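Local coordinates for cation-transporting ATPase, E1-E2 family protein (Streptococcus pneumoniae, PDB 4F2F) that binds copper(I) through the cupredoxin-like metal-binding domain of CopA, a P-type ATPase that exports the ion from the cell, at residues P37-F42 against E70-F75; I30-G35 against F75-L80; G81-S86 against G94-V99. One frame throughout, in Å; residues are numbered along the deposited sequence.

Contact 1: P37-F42 against E70-F75; sequences PAEITF and EKVIRF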
ATOM      1  N   PRO A  37      10.968  -6.688  -6.070  1.00 24.40           N
ATOM      2  CA  PRO A  37      10.622  -6.575  -4.649  1.00 25.27           C
ATOM      3  C   PRO A  37      10.074  -5.192  -4.321  1.00 24.00           C
ATOM      4  O   PRO A  37      10.675  -4.184  -4.690  1.00 25.88           O
ATOM      5  CB  PRO A  37      11.966  -6.791  -3.950  1.00 28.13           C
ATOM      6  CG  PRO A  37      12.720  -7.680  -4.882  1.00 27.91           C
ATOM      7  CD  PRO A  37      12.322  -7.238  -6.266  1.00 27.76           C
ATOM      8  N   ALA A  38       8.934  -5.148  -3.640  1.00 23.65           N
ATOM      9  CA  ALA A  38       8.293  -3.882  -3.318  1.00 22.00           C
ATOM     10  C   ALA A  38       8.336  -3.603  -1.822  1.00 18.91           C
ATOM     11  O   ALA A  38       8.133  -4.501  -1.008  1.00 20.69           O
ATOM     12  CB  ALA A  38       6.861  -3.862  -3.826  1.00 23.03           C
ATOM     13  N   GLU A  39       8.616  -2.352  -1.473  1.00 18.48           N
ATOM     14  CA  GLU A  39       8.513  -1.898  -0.095  1.00 20.30           C
ATOM     15  C   GLU A  39       7.571  -0.705  -0.031  1.00 15.88           C
ATOM     16  O   GLU A  39       7.882   0.380  -0.522  1.00 16.88           O
ATOM     17  CB  GLU A  39       9.890  -1.559   0.486  1.00 21.98           C
ATOM     18  CG  GLU A  39      10.769  -2.779   0.729  1.00 26.08           C
ATOM     19  CD  GLU A  39      11.979  -2.486   1.602  1.00 26.83           C
ATOM     20  OE1 GLU A  39      12.075  -1.363   2.142  1.00 29.03           O
ATOM     21  OE2 GLU A  39      12.834  -3.386   1.751  1.00 29.13           O
ATOM     22  N   ILE A  40       6.404  -0.930   0.562  1.00 17.82           N
ATOM     23  CA  ILE A  40       5.385   0.096   0.664  1.00 17.44           C
ATOM     24  C   ILE A  40       5.307   0.571   2.105  1.00 16.13           C
ATOM     25  O   ILE A  40       4.854  -0.158   2.985  1.00 18.48           O
ATOM     26  CB  ILE A  40       4.015  -0.437   0.221  1.00 18.58           C
ATOM     27  CG1 ILE A  40       4.132  -1.116  -1.144  1.00 17.73           C
ATOM     28  CG2 ILE A  40       2.995   0.687   0.175  1.00 18.70           C
ATOM     29  CD1 ILE A  40       2.869  -1.829  -1.578  1.00 19.69           C
ATOM     30  N   THR A  41       5.768   1.794   2.336  1.00 17.30           N
ATOM     31  CA  THR A  41       5.829   2.345   3.681  1.00 16.71           C
ATOM     32  C   THR A  41       4.564   3.121   4.011  1.00 17.84           C
ATOM     33  O   THR A  41       4.248   4.123   3.369  1.00 18.23           O
ATOM     34  CB  THR A  41       7.059   3.248   3.858  1.00 18.11           C
ATOM     35  OG1 THR A  41       8.244   2.463   3.688  1.00 20.30           O
ATOM     36  CG2 THR A  41       7.073   3.878   5.244  1.00 17.78           C
ATOM     37  N   PHE A  42       3.842   2.637   5.015  1.00 15.26           N
ATOM     38  CA  PHE A  42       2.641   3.300   5.505  1.00 14.72           C
ATOM     39  C   PHE A  42       2.959   4.123   6.747  1.00 15.52           C
ATOM     40  O   PHE A  42       3.630   3.644   7.660  1.00 17.38           O
ATOM     41  CB  PHE A  42       1.576   2.265   5.865  1.00 16.32           C
ATOM     42  CG  PHE A  42       0.874   1.665   4.678  1.00 14.08           C
ATOM     43  CD1 PHE A  42       1.461   0.642   3.950  1.00 15.59           C
ATOM     44  CD2 PHE A  42      -0.382   2.110   4.306  1.00 16.28           C
ATOM     45  CE1 PHE A  42       0.808   0.084   2.862  1.00 15.16           C
ATOM     46  CE2 PHE A  42      -1.036   1.554   3.222  1.00 15.58           C
ATOM     47  CZ  PHE A  42      -0.440   0.541   2.500  1.00 16.30           C
ATOM     48  N   GLU A  70       5.448   4.091  11.458  1.00 20.38           N
ATOM     49  CA  GLU A  70       5.613   3.725  10.057  1.00 18.74           C
ATOM     50  C   GLU A  70       5.898   2.234   9.956  1.00 19.99           C
ATOM     51  O   GLU A  70       6.756   1.712  10.664  1.00 18.13           O
ATOM     52  CB  GLU A  70       6.754   4.520   9.416  1.00 22.47           C
ATOM     53  CG  GLU A  70       6.422   5.964   9.080  1.00 26.32           C
ATOM     54  CD  GLU A  70       7.484   6.606   8.214  1.00 28.18           C
ATOM     55  OE1 GLU A  70       8.559   5.992   8.049  1.00 23.52           O
ATOM     56  OE2 GLU A  70       7.245   7.717   7.694  1.00 37.18           O
ATOM     57  N   LYS A  71       5.163   1.551   9.085  1.00 16.46           N
ATOM     58  CA  LYS A  71       5.358   0.123   8.862  1.00 14.80           C
ATOM     59  C   LYS A  71       5.660  -0.114   7.387  1.00 14.42           C
ATOM     60  O   LYS A  71       4.978   0.430   6.517  1.00 16.49           O
ATOM     61  CB  LYS A  71       4.110  -0.670   9.273  1.00 20.25           C
ATOM     62  CG  LYS A  71       3.994  -0.993  10.765  1.00 20.64           C
ATOM     63  CD  LYS A  71       4.962  -2.103  11.161  1.00 22.44           C
ATOM     64  CE  LYS A  71       4.872  -2.446  12.643  1.00 25.52           C
ATOM     65  NZ  LYS A  71       3.679  -3.265  12.984  1.00 23.79           N
ATOM     66  N   VAL A  72       6.685  -0.913   7.105  1.00 16.64           N
ATOM     67  CA  VAL A  72       7.019  -1.253   5.730  1.00 18.13           C
ATOM     68  C   VAL A  72       6.366  -2.575   5.348  1.00 17.39           C
ATOM     69  O   VAL A  72       6.655  -3.612   5.944  1.00 22.27           O
ATOM     70  CB  VAL A  72       8.544  -1.363   5.524  1.00 20.05           C
ATOM     71  CG1 VAL A  72       8.867  -1.694   4.071  1.00 23.37           C
ATOM     72  CG2 VAL A  72       9.233  -0.074   5.944  1.00 20.74           C
ATOM     73  N   ILE A  73       5.484  -2.532   4.355  1.00 16.87           N
ATOM     74  CA  ILE A  73       4.869  -3.745   3.832  1.00 19.38           C
ATOM     75  C   ILE A  73       5.714  -4.272   2.679  1.00 19.92           C
ATOM     76  O   ILE A  73       5.912  -3.574   1.683  1.00 18.19           O
ATOM     77  CB  ILE A  73       3.435  -3.479   3.341  1.00 17.44           C
ATOM     78  CG1 ILE A  73       2.581  -2.900   4.472  1.00 20.64           C
ATOM     79  CG2 ILE A  73       2.818  -4.755   2.787  1.00 21.34           C
ATOM     80  CD1 ILE A  73       2.401  -3.831   5.654  1.00 21.62           C
ATOM     81  N   ARG A  74       6.222  -5.493   2.816  1.00 20.16           N
ATOM     82  CA  ARG A  74       7.131  -6.041   1.814  1.00 23.70           C
ATOM     83  C   ARG A  74       6.594  -7.284   1.114  1.00 23.05           C
ATOM     84  O   ARG A  74       6.170  -8.246   1.753  1.00 26.36           O
ATOM     85  CB  ARG A  74       8.493  -6.363   2.432  1.00 26.40           C
ATOM     86  CG  ARG A  74       9.279  -5.148   2.880  1.00 31.82           C
ATOM     87  CD  ARG A  74      10.692  -5.547   3.264  1.00 31.33           C
ATOM     88  NE  ARG A  74      11.343  -6.292   2.192  1.00 38.10           N
ATOM     89  CZ  ARG A  74      11.880  -7.501   2.333  1.00 37.85           C
ATOM     90  NH1 ARG A  74      11.858  -8.108   3.511  1.00 43.88           N
ATOM     91  NH2 ARG A  74      12.445  -8.098   1.294  1.00 42.42           N
ATOM     92  N   PHE A  75       6.616  -7.245  -0.212  1.00 23.31           N
ATOM     93  CA  PHE A  75       6.324  -8.417  -1.025  1.00 22.20           C
ATOM     94  C   PHE A  75       6.814  -8.200  -2.450  1.00 21.20           C
ATOM     95  O   PHE A  75       7.115  -7.075  -2.850  1.00 20.69           O
ATOM     96  CB  PHE A  75       4.827  -8.775  -0.982  1.00 22.72           C
ATOM     97  CG  PHE A  75       3.916  -7.733  -1.587  1.00 21.82           C
ATOM     98  CD1 PHE A  75       3.405  -6.698  -0.813  1.00 23.68           C
ATOM     99  CD2 PHE A  75       3.542  -7.811  -2.919  1.00 22.59           C
ATOM    100  CE1 PHE A  75       2.556  -5.751  -1.366  1.00 22.53           C
ATOM    101  CE2 PHE A  75       2.696  -6.869  -3.477  1.00 23.90           C
ATOM    102  CZ  PHE A  75       2.202  -5.838  -2.701  1.00 22.10           C
TER
HETATM  103  O   HOH W   1      10.225  -6.615  -0.778  1.00 30.23           O
HETATM  104  O   HOH W   2      12.716  -5.650  -0.630  1.00 35.98           O
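I73 reaches across to F42 on the inward face of this antiparallel strand pair: its CG1 lies 3.8 Å from CD1 of the F42 ring and as far from CE1. One pair along, CD1 of I40 comes up to CE1 of the F75 ring at 3.9 Å, approaching obliquely. The F75 ring also meets F56 and Y96 in the core.

Beneath these groups the backbones of 38-42 and 70-75 are zipped by six hydrogen bonds in three hydrogen-bonded pairs, A38 with F75, I40 with I73 and F42 with K71. The bond from I40 N to I73 O is almost straight, 179° at the hydrogen. Between the pairs, CA-H...O contacts fill in, such as T41 CA to K71 O at 3.5 Å.

The other face carries E39, T41, V72 and R74. CG2 of V72 rests 3.5 Å from OG1 of T41, while its CG1 touches CB of E39. E39 and R74 then lie side by side, pointing the same way, with their CG atoms 3.5 Å apart. R74 bends at chi3 (53°), and a salt bridge of 3.3 Å joins its NE to OE2 of E39, the carboxylate and guanidinium planes standing 67° apart. One water spans E39 OE2 and R74 NH2.

The chemistry is that of a sandwich strand pair with two unlike faces. The inner one is largely apolar, with K71 at its edge and NZ held by P64 O and E63; the outer one is mixed, and the long, water-assisted ion pair at one end is probably only a modest electrostatic tie.

Contact 2: I30-G35 against F75-L80; sequences IQLQKG and FTPQEL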
ATOM      1  N   ILE A  30      -1.673   3.015  -6.444  1.00 20.09           N
ATOM      2  CA  ILE A  30      -0.271   2.982  -6.837  1.00 19.09           C
ATOM      3  C   ILE A  30      -0.027   1.954  -7.934  1.00 22.44           C
ATOM      4  O   ILE A  30      -0.866   1.089  -8.191  1.00 20.87           O
ATOM      5  CB  ILE A  30       0.652   2.682  -5.637  1.00 21.24           C
ATOM      6  CG1 ILE A  30       0.506   1.228  -5.188  1.00 19.69           C
ATOM      7  CG2 ILE A  30       0.367   3.636  -4.483  1.00 20.45           C
ATOM      8  CD1 ILE A  30       1.421   0.851  -4.040  1.00 18.92           C
ATOM      9  N   GLN A  31       1.130   2.060  -8.580  1.00 22.42           N
ATOM     10  CA  GLN A  31       1.522   1.123  -9.622  1.00 20.86           C
ATOM     11  C   GLN A  31       2.838   0.446  -9.254  1.00 22.61           C
ATOM     12  O   GLN A  31       3.770   1.096  -8.773  1.00 23.85           O
ATOM     13  CB  GLN A  31       1.651   1.841 -10.969  1.00 23.06           C
ATOM     14  CG  GLN A  31       2.024   0.924 -12.125  1.00 24.17           C
ATOM     15  CD  GLN A  31       2.291   1.679 -13.413  1.00 29.79           C
ATOM     16  OE1 GLN A  31       1.366   2.142 -14.080  1.00 33.45           O
ATOM     17  NE2 GLN A  31       3.565   1.804 -13.770  1.00 29.26           N
ATOM     18  N   LEU A  32       2.901  -0.863  -9.471  1.00 20.93           N
ATOM     19  CA  LEU A  32       4.093  -1.644  -9.161  1.00 22.71           C
ATOM     20  C   LEU A  32       4.516  -2.473 -10.369  1.00 27.16           C
ATOM     21  O   LEU A  32       3.675  -2.917 -11.150  1.00 25.69           O
ATOM     22  CB  LEU A  32       3.827  -2.572  -7.976  1.00 23.85           C
ATOM     23  CG  LEU A  32       3.372  -1.949  -6.656  1.00 21.73           C
ATOM     24  CD1 LEU A  32       3.044  -3.040  -5.652  1.00 23.10           C
ATOM     25  CD2 LEU A  32       4.432  -1.010  -6.099  1.00 22.10           C
ATOM     26  N   GLN A  33       5.820  -2.682 -10.514  1.00 25.87           N
ATOM     27  CA  GLN A  33       6.353  -3.532 -11.573  1.00 27.52           C
ATOM     28  C   GLN A  33       6.396  -4.986 -11.112  1.00 22.71           C
ATOM     29  O   GLN A  33       6.855  -5.279 -10.008  1.00 25.52           O
ATOM     30  CB  GLN A  33       7.758  -3.066 -11.969  1.00 28.57           C
ATOM     31  CG  GLN A  33       7.794  -1.725 -12.691  1.00 37.39           C
ATOM     32  CD  GLN A  33       7.326  -1.826 -14.130  1.00 39.36           C
ATOM     33  OE1 GLN A  33       7.636  -2.790 -14.828  1.00 39.13           O
ATOM     34  NE2 GLN A  33       6.572  -0.829 -14.580  1.00 44.86           N
ATOM     35  N   LYS A  34       5.917  -5.895 -11.956  1.00 24.90           N
ATOM     36  CA  LYS A  34       5.923  -7.318 -11.627  1.00 24.03           C
ATOM     37  C   LYS A  34       7.350  -7.846 -11.469  1.00 25.55           C
ATOM     38  O   LYS A  34       8.248  -7.477 -12.228  1.00 27.32           O
ATOM     39  CB  LYS A  34       5.171  -8.118 -12.700  1.00 31.71           C
ATOM     40  CG  LYS A  34       5.378  -9.629 -12.638  1.00 27.75           C
ATOM     41  CD  LYS A  34       4.753 -10.325 -13.845  1.00 32.96           C
ATOM     42  CE  LYS A  34       5.301 -11.737 -14.026  1.00 40.04           C
ATOM     43  NZ  LYS A  34       4.915 -12.652 -12.916  1.00 44.93           N
ATOM     44  N   GLY A  35       7.559  -8.694 -10.466  1.00 25.37           N
ATOM     45  CA  GLY A  35       8.839  -9.355 -10.279  1.00 24.67           C
ATOM     46  C   GLY A  35       9.902  -8.554  -9.543  1.00 24.79           C
ATOM     47  O   GLY A  35      10.993  -9.063  -9.283  1.00 26.24           O
ATOM     48  N   PHE A  75       6.616  -7.245  -0.212  1.00 23.31           N
ATOM     49  CA  PHE A  75       6.324  -8.417  -1.025  1.00 22.20           C
ATOM     50  C   PHE A  75       6.814  -8.200  -2.450  1.00 21.20           C
ATOM     51  O   PHE A  75       7.115  -7.075  -2.850  1.00 20.69           O
ATOM     52  CB  PHE A  75       4.827  -8.775  -0.982  1.00 22.72           C
ATOM     53  CG  PHE A  75       3.916  -7.733  -1.587  1.00 21.82           C
ATOM     54  CD1 PHE A  75       3.405  -6.698  -0.813  1.00 23.68           C
ATOM     55  CD2 PHE A  75       3.542  -7.811  -2.919  1.00 22.59           C
ATOM     56  CE1 PHE A  75       2.556  -5.751  -1.366  1.00 22.53           C
ATOM     57  CE2 PHE A  75       2.696  -6.869  -3.477  1.00 23.90           C
ATOM     58  CZ  PHE A  75       2.202  -5.838  -2.701  1.00 22.10           C
ATOM     59  N   THR A  76       6.923  -9.287  -3.204  1.00 22.33           N
ATOM     60  CA  THR A  76       7.280  -9.198  -4.609  1.00 20.89           C
ATOM     61  C   THR A  76       6.050  -9.542  -5.436  1.00 24.75           C
ATOM     62  O   THR A  76       5.641 -10.701  -5.495  1.00 25.51           O
ATOM     63  CB  THR A  76       8.440 -10.149  -4.959  1.00 23.96           C
ATOM     64  OG1 THR A  76       9.564  -9.862  -4.118  1.00 24.84           O
ATOM     65  CG2 THR A  76       8.850  -9.987  -6.419  1.00 25.54           C
ATOM     66  N   PRO A  77       5.436  -8.522  -6.056  1.00 23.75           N
ATOM     67  CA  PRO A  77       4.224  -8.717  -6.861  1.00 25.58           C
ATOM     68  C   PRO A  77       4.488  -9.642  -8.046  1.00 27.43           C
ATOM     69  O   PRO A  77       5.439  -9.420  -8.792  1.00 26.01           O
ATOM     70  CB  PRO A  77       3.889  -7.300  -7.346  1.00 28.22           C
ATOM     71  CG  PRO A  77       5.158  -6.518  -7.193  1.00 25.19           C
ATOM     72  CD  PRO A  77       5.852  -7.110  -6.010  1.00 25.50           C
ATOM     73  N   GLN A  78       3.655 -10.667  -8.204  1.00 25.07           N
ATOM     74  CA  GLN A  78       3.844 -11.650  -9.267  1.00 28.20           C
ATOM     75  C   GLN A  78       2.650 -11.732 -10.210  1.00 32.18           C
ATOM     76  O   GLN A  78       2.784 -12.171 -11.354  1.00 34.83           O
ATOM     77  CB  GLN A  78       4.130 -13.033  -8.673  1.00 30.34           C
ATOM     78  CG  GLN A  78       5.368 -13.104  -7.790  1.00 35.39           C
ATOM     79  CD  GLN A  78       6.657 -12.873  -8.557  1.00 35.18           C
ATOM     80  OE1 GLN A  78       6.641 -12.518  -9.736  1.00 35.36           O
ATOM     81  NE2 GLN A  78       7.786 -13.080  -7.887  1.00 31.92           N
ATOM     82  N   GLU A  79       1.479 -11.323  -9.730  1.00 28.21           N
ATOM     83  CA  GLU A  79       0.268 -11.365 -10.547  1.00 24.59           C
ATOM     84  C   GLU A  79      -0.101  -9.989 -11.104  1.00 25.76           C
ATOM     85  O   GLU A  79      -0.244  -9.018 -10.358  1.00 22.86           O
ATOM     86  CB  GLU A  79      -0.905 -11.954  -9.758  1.00 28.47           C
ATOM     87  CG  GLU A  79      -2.203 -12.029 -10.553  1.00 28.20           C
ATOM     88  CD  GLU A  79      -3.290 -12.807  -9.836  1.00 37.28           C
ATOM     89  OE1 GLU A  79      -4.388 -12.248  -9.632  1.00 40.41           O
ATOM     90  OE2 GLU A  79      -3.049 -13.981  -9.484  1.00 45.79           O
ATOM     91  N   LEU A  80      -0.255  -9.918 -12.421  1.00 23.68           N
ATOM     92  CA  LEU A  80      -0.595  -8.674 -13.100  1.00 21.98           C
ATOM     93  C   LEU A  80      -2.007  -8.213 -12.757  1.00 20.10           C
ATOM     94  O   LEU A  80      -2.852  -9.017 -12.359  1.00 22.23           O
ATOM     95  CB  LEU A  80      -0.471  -8.849 -14.614  1.00 24.32           C
ATOM     96  CG  LEU A  80       0.916  -9.189 -15.155  1.00 26.35           C
ATOM     97  CD1 LEU A  80       0.834  -9.603 -16.617  1.00 37.91           C
ATOM     98  CD2 LEU A  80       1.858  -8.009 -14.982  1.00 25.83           C
TER
HETATM   99  O   HOH W   3      10.779 -12.545  -9.044  1.00 41.48           O
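G35 and P77 make the backbone link here: G35 N donates to P77 O at 2.8 Å, nearly straight at the hydrogen (172°) and close to the line of the C=O bond. The touching parts run 98° apart, 30-35 leaving its strand at Q33 while 75-80 passes across it as irregular chain, so the two do not pair as strands. K34 CA adds a CA-H...O contact to the same P77 oxygen, which is thus approached by two consecutive residues.

K34 has the largest share of the contact. Its CG is anti to the backbone N (chi1 167°), the chain stays extended as far as CE, and a bend at chi4 brings NZ to Q78 O at 2.7 Å, in the carbonyl plane and on a lone pair. On the way, CD of K34 passes 3.9 Å from CD2 of L80, the two side chains crossing at about a right angle. Q78, folded at chi2, brings its amide back toward G35; OE1 lies 3.9 Å from G35 CA, and a water accepts from its NE2. CG2 of T76 packs on the carbonyl carbon of G35. On the inner side, the P77 ring puts CG 3.5 Å from Q33 O and also meets CB of L32, whose CD1 reaches CZ of F75 at 4.2 Å.

Around it, P77 also rests on A38 of strand 38-44 and Q15 of strand 14-21, and L32 bonds through its backbone to T97. The connection from strand 70-75 to strand 81-87 is thereby packed over the end of strand 29-33, crossing between the two sides of the beta-sandwich.

Contact 3: G81-S86 against G94-V99; sequences GRHEFS and GSYTVV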
ATOM      1  N   GLY A  81      -2.255  -6.917 -12.913  1.00 22.32           N
ATOM      2  CA  GLY A  81      -3.589  -6.373 -12.745  1.00 22.85           C
ATOM      3  C   GLY A  81      -3.787  -5.522 -11.505  1.00 23.88           C
ATOM      4  O   GLY A  81      -2.839  -5.206 -10.785  1.00 22.54           O
ATOM      5  N   ARG A  82      -5.040  -5.149 -11.268  1.00 21.32           N
ATOM      6  CA  ARG A  82      -5.414  -4.326 -10.123  1.00 20.16           C
ATOM      7  C   ARG A  82      -5.755  -5.195  -8.917  1.00 20.94           C
ATOM      8  O   ARG A  82      -6.530  -6.149  -9.025  1.00 23.76           O
ATOM      9  CB  ARG A  82      -6.619  -3.457 -10.487  1.00 23.19           C
ATOM     10  CG  ARG A  82      -7.116  -2.552  -9.373  1.00 20.51           C
ATOM     11  CD  ARG A  82      -8.584  -2.211  -9.589  1.00 21.70           C
ATOM     12  NE  ARG A  82      -9.042  -1.129  -8.723  1.00 21.11           N
ATOM     13  CZ  ARG A  82      -9.492  -1.298  -7.484  1.00 23.67           C
ATOM     14  NH1 ARG A  82      -9.537  -2.510  -6.949  1.00 22.89           N
ATOM     15  NH2 ARG A  82      -9.893  -0.249  -6.776  1.00 25.30           N
ATOM     16  N   HIS A  83      -5.173  -4.856  -7.771  1.00 18.78           N
ATOM     17  CA  HIS A  83      -5.405  -5.579  -6.527  1.00 20.51           C
ATOM     18  C   HIS A  83      -5.748  -4.589  -5.424  1.00 20.07           C
ATOM     19  O   HIS A  83      -5.269  -3.455  -5.431  1.00 20.68           O
ATOM     20  CB  HIS A  83      -4.162  -6.375  -6.132  1.00 19.09           C
ATOM     21  CG  HIS A  83      -3.612  -7.220  -7.238  1.00 22.46           C
ATOM     22  ND1 HIS A  83      -4.191  -8.408  -7.622  1.00 22.45           N
ATOM     23  CD2 HIS A  83      -2.538  -7.048  -8.042  1.00 21.98           C
ATOM     24  CE1 HIS A  83      -3.500  -8.931  -8.619  1.00 22.84           C
ATOM     25  NE2 HIS A  83      -2.490  -8.126  -8.891  1.00 20.95           N
ATOM     26  N   GLU A  84      -6.569  -5.013  -4.471  1.00 18.54           N
ATOM     27  CA  GLU A  84      -6.998  -4.120  -3.404  1.00 17.92           C
ATOM     28  C   GLU A  84      -6.126  -4.236  -2.158  1.00 16.82           C
ATOM     29  O   GLU A  84      -5.680  -5.326  -1.794  1.00 17.92           O
ATOM     30  CB  GLU A  84      -8.463  -4.388  -3.038  1.00 16.46           C
ATOM     31  CG  GLU A  84      -8.961  -3.635  -1.806  1.00 17.60           C
ATOM     32  CD  GLU A  84     -10.414  -3.938  -1.485  1.00 20.89           C
ATOM     33  OE1 GLU A  84     -10.701  -4.363  -0.345  1.00 20.66           O
ATOM     34  OE2 GLU A  84     -11.274  -3.746  -2.370  1.00 23.06           O
ATOM     35  N   PHE A  85      -5.867  -3.094  -1.532  1.00 17.64           N
ATOM     36  CA  PHE A  85      -5.379  -3.058  -0.161  1.00 14.63           C
ATOM     37  C   PHE A  85      -6.342  -2.177   0.626  1.00 17.30           C
ATOM     38  O   PHE A  85      -7.080  -1.386   0.045  1.00 15.66           O
ATOM     39  CB  PHE A  85      -3.925  -2.563  -0.072  1.00 15.99           C
ATOM     40  CG  PHE A  85      -3.750  -1.079  -0.288  1.00 16.54           C
ATOM     41  CD1 PHE A  85      -3.988  -0.177   0.739  1.00 16.97           C
ATOM     42  CD2 PHE A  85      -3.293  -0.590  -1.503  1.00 16.36           C
ATOM     43  CE1 PHE A  85      -3.808   1.182   0.549  1.00 16.71           C
ATOM     44  CE2 PHE A  85      -3.112   0.770  -1.700  1.00 17.84           C
ATOM     45  CZ  PHE A  85      -3.369   1.656  -0.671  1.00 17.31           C
ATOM     46  N   SER A  86      -6.365  -2.333   1.941  1.00 14.37           N
ATOM     47  CA  SER A  86      -7.296  -1.573   2.754  1.00 16.62           C
ATOM     48  C   SER A  86      -6.822  -1.556   4.193  1.00 14.19           C
ATOM     49  O   SER A  86      -5.801  -2.159   4.521  1.00 16.07           O
ATOM     50  CB  SER A  86      -8.695  -2.189   2.680  1.00 15.79           C
ATOM     51  OG  SER A  86      -8.750  -3.430   3.363  1.00 15.98           O
ATOM     52  N   GLY A  94      -7.718   1.148  -1.082  1.00 18.28           N
ATOM     53  CA  GLY A  94      -6.770   1.621  -2.070  1.00 19.34           C
ATOM     54  C   GLY A  94      -6.516   0.485  -3.038  1.00 15.84           C
ATOM     55  O   GLY A  94      -7.120  -0.580  -2.919  1.00 17.54           O
ATOM     56  N   SER A  95      -5.634   0.701  -4.003  1.00 19.04           N
ATOM     57  CA  SER A  95      -5.330  -0.345  -4.961  1.00 18.70           C
ATOM     58  C   SER A  95      -3.879  -0.296  -5.393  1.00 18.57           C
ATOM     59  O   SER A  95      -3.239   0.758  -5.364  1.00 19.65           O
ATOM     60  CB  SER A  95      -6.244  -0.252  -6.189  1.00 19.34           C
ATOM     61  OG  SER A  95      -5.885   0.826  -7.032  1.00 21.41           O
ATOM     62  N   TYR A  96      -3.358  -1.452  -5.778  1.00 18.16           N
ATOM     63  CA  TYR A  96      -2.062  -1.503  -6.428  1.00 17.85           C
ATOM     64  C   TYR A  96      -2.184  -2.265  -7.736  1.00 21.11           C
ATOM     65  O   TYR A  96      -2.677  -3.392  -7.773  1.00 22.14           O
ATOM     66  CB  TYR A  96      -0.983  -2.093  -5.512  1.00 20.61           C
ATOM     67  CG  TYR A  96      -1.230  -3.504  -5.020  1.00 17.33           C
ATOM     68  CD1 TYR A  96      -2.065  -3.749  -3.939  1.00 19.48           C
ATOM     69  CD2 TYR A  96      -0.592  -4.587  -5.611  1.00 20.64           C
ATOM     70  CE1 TYR A  96      -2.274  -5.034  -3.475  1.00 18.32           C
ATOM     71  CE2 TYR A  96      -0.795  -5.874  -5.157  1.00 18.94           C
ATOM     72  CZ  TYR A  96      -1.636  -6.092  -4.089  1.00 19.75           C
ATOM     73  OH  TYR A  96      -1.842  -7.372  -3.637  1.00 20.88           O
ATOM     74  N   THR A  97      -1.760  -1.620  -8.816  1.00 21.24           N
ATOM     75  CA  THR A  97      -1.835  -2.219 -10.135  1.00 22.68           C
ATOM     76  C   THR A  97      -0.452  -2.703 -10.530  1.00 21.37           C
ATOM     77  O   THR A  97       0.506  -1.926 -10.552  1.00 22.46           O
ATOM     78  CB  THR A  97      -2.366  -1.218 -11.172  1.00 21.39           C
ATOM     79  OG1 THR A  97      -3.657  -0.754 -10.760  1.00 23.74           O
ATOM     80  CG2 THR A  97      -2.481  -1.872 -12.542  1.00 24.14           C
ATOM     81  N   VAL A  98      -0.351  -3.995 -10.818  1.00 21.02           N
ATOM     82  CA  VAL A  98       0.923  -4.605 -11.165  1.00 21.62           C
ATOM     83  C   VAL A  98       1.062  -4.694 -12.679  1.00 25.10           C
ATOM     84  O   VAL A  98       0.248  -5.332 -13.349  1.00 26.38           O
ATOM     85  CB  VAL A  98       1.060  -6.004 -10.541  1.00 22.39           C
ATOM     86  CG1 VAL A  98       2.392  -6.631 -10.927  1.00 21.87           C
ATOM     87  CG2 VAL A  98       0.928  -5.919  -9.025  1.00 21.41           C
ATOM     88  N   VAL A  99       2.093  -4.041 -13.211  1.00 23.98           N
ATOM     89  CA  VAL A  99       2.321  -4.013 -14.652  1.00 23.68           C
ATOM     90  C   VAL A  99       3.626  -4.709 -15.028  1.00 27.86           C
ATOM     91  O   VAL A  99       4.505  -4.903 -14.186  1.00 26.89           O
ATOM     92  CB  VAL A  99       2.336  -2.571 -15.196  1.00 23.30           C
ATOM     93  CG1 VAL A  99       1.039  -1.860 -14.847  1.00 25.76           C
ATOM     94  CG2 VAL A  99       3.532  -1.810 -14.644  1.00 27.52           C
TER
HETATM   95  O   HOH W   4      -9.823  -0.277  -3.719  1.00 24.73           O
HETATM   96  O   HOH W   5      -3.916  -7.615  -1.640  1.00 23.34           O
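Y96, F85 and H83 give up the most surface in this pairing, and all three turn to the same face of the two strands. CB of H83 sits over one face of the Y96 ring, offset toward the rim, 3.5 Å from its centroid in a CH-pi contact; the imidazole itself meets the phenol obliquely, the planes 37° apart. Both nitrogens of H83 are engaged, ND1 with E58 and NE2 with the carbonyl of E79, which should fix the ring's rotation. Y96 places CG between its backbone N and carbonyl carbon (chi1 60°), which sets the ring against CB of H83. A water bridges Y96 OH and E84 O.

Strands 81-87 and 93-99 form an antiparallel beta hairpin of the cupredoxin fold. Of the copper ligands, C87 ends strand 81-87 and M89 and M91 lie in the connection between the arms; C50 completes the sites from another part of the chain. Near that end F85 packs directly on the backbone of G94, its face meeting CA and C, with CA 3.8 Å from the ring centroid. The ring edge of F85 at CD2 then faces CD1 of Y96, 4.2 Å away.

On the reverse face R82, extended from CG to NE, lays its guanidinium over CB of S95, the carbon 3.6 Å above the centre of the group. A water links R82 NH2 to G94 O, while S95 OG bonds to ND1 of H29.

Contacts 1 and 2 share F75, the last residue of strand 70-75, and contact 2 follows the chain from there toward the hairpin of contact 3. Contacts 1 and 3, with centres about 14 Å apart on opposite sides of the chain's centre, meet across the core: F42 CE2 lies 3.9 Å from F85 CE1, and F75 CZ is equally close to Y96 CE2. Contact 2 adjoins contact 3 through two probable backbone hydrogen bonds, from K34 N to V99 O and from V99 N to L32 O, both 2.8 Å. The side chains of F42 and F85 are about 11 and 10 Å from a bound copper(I) ion.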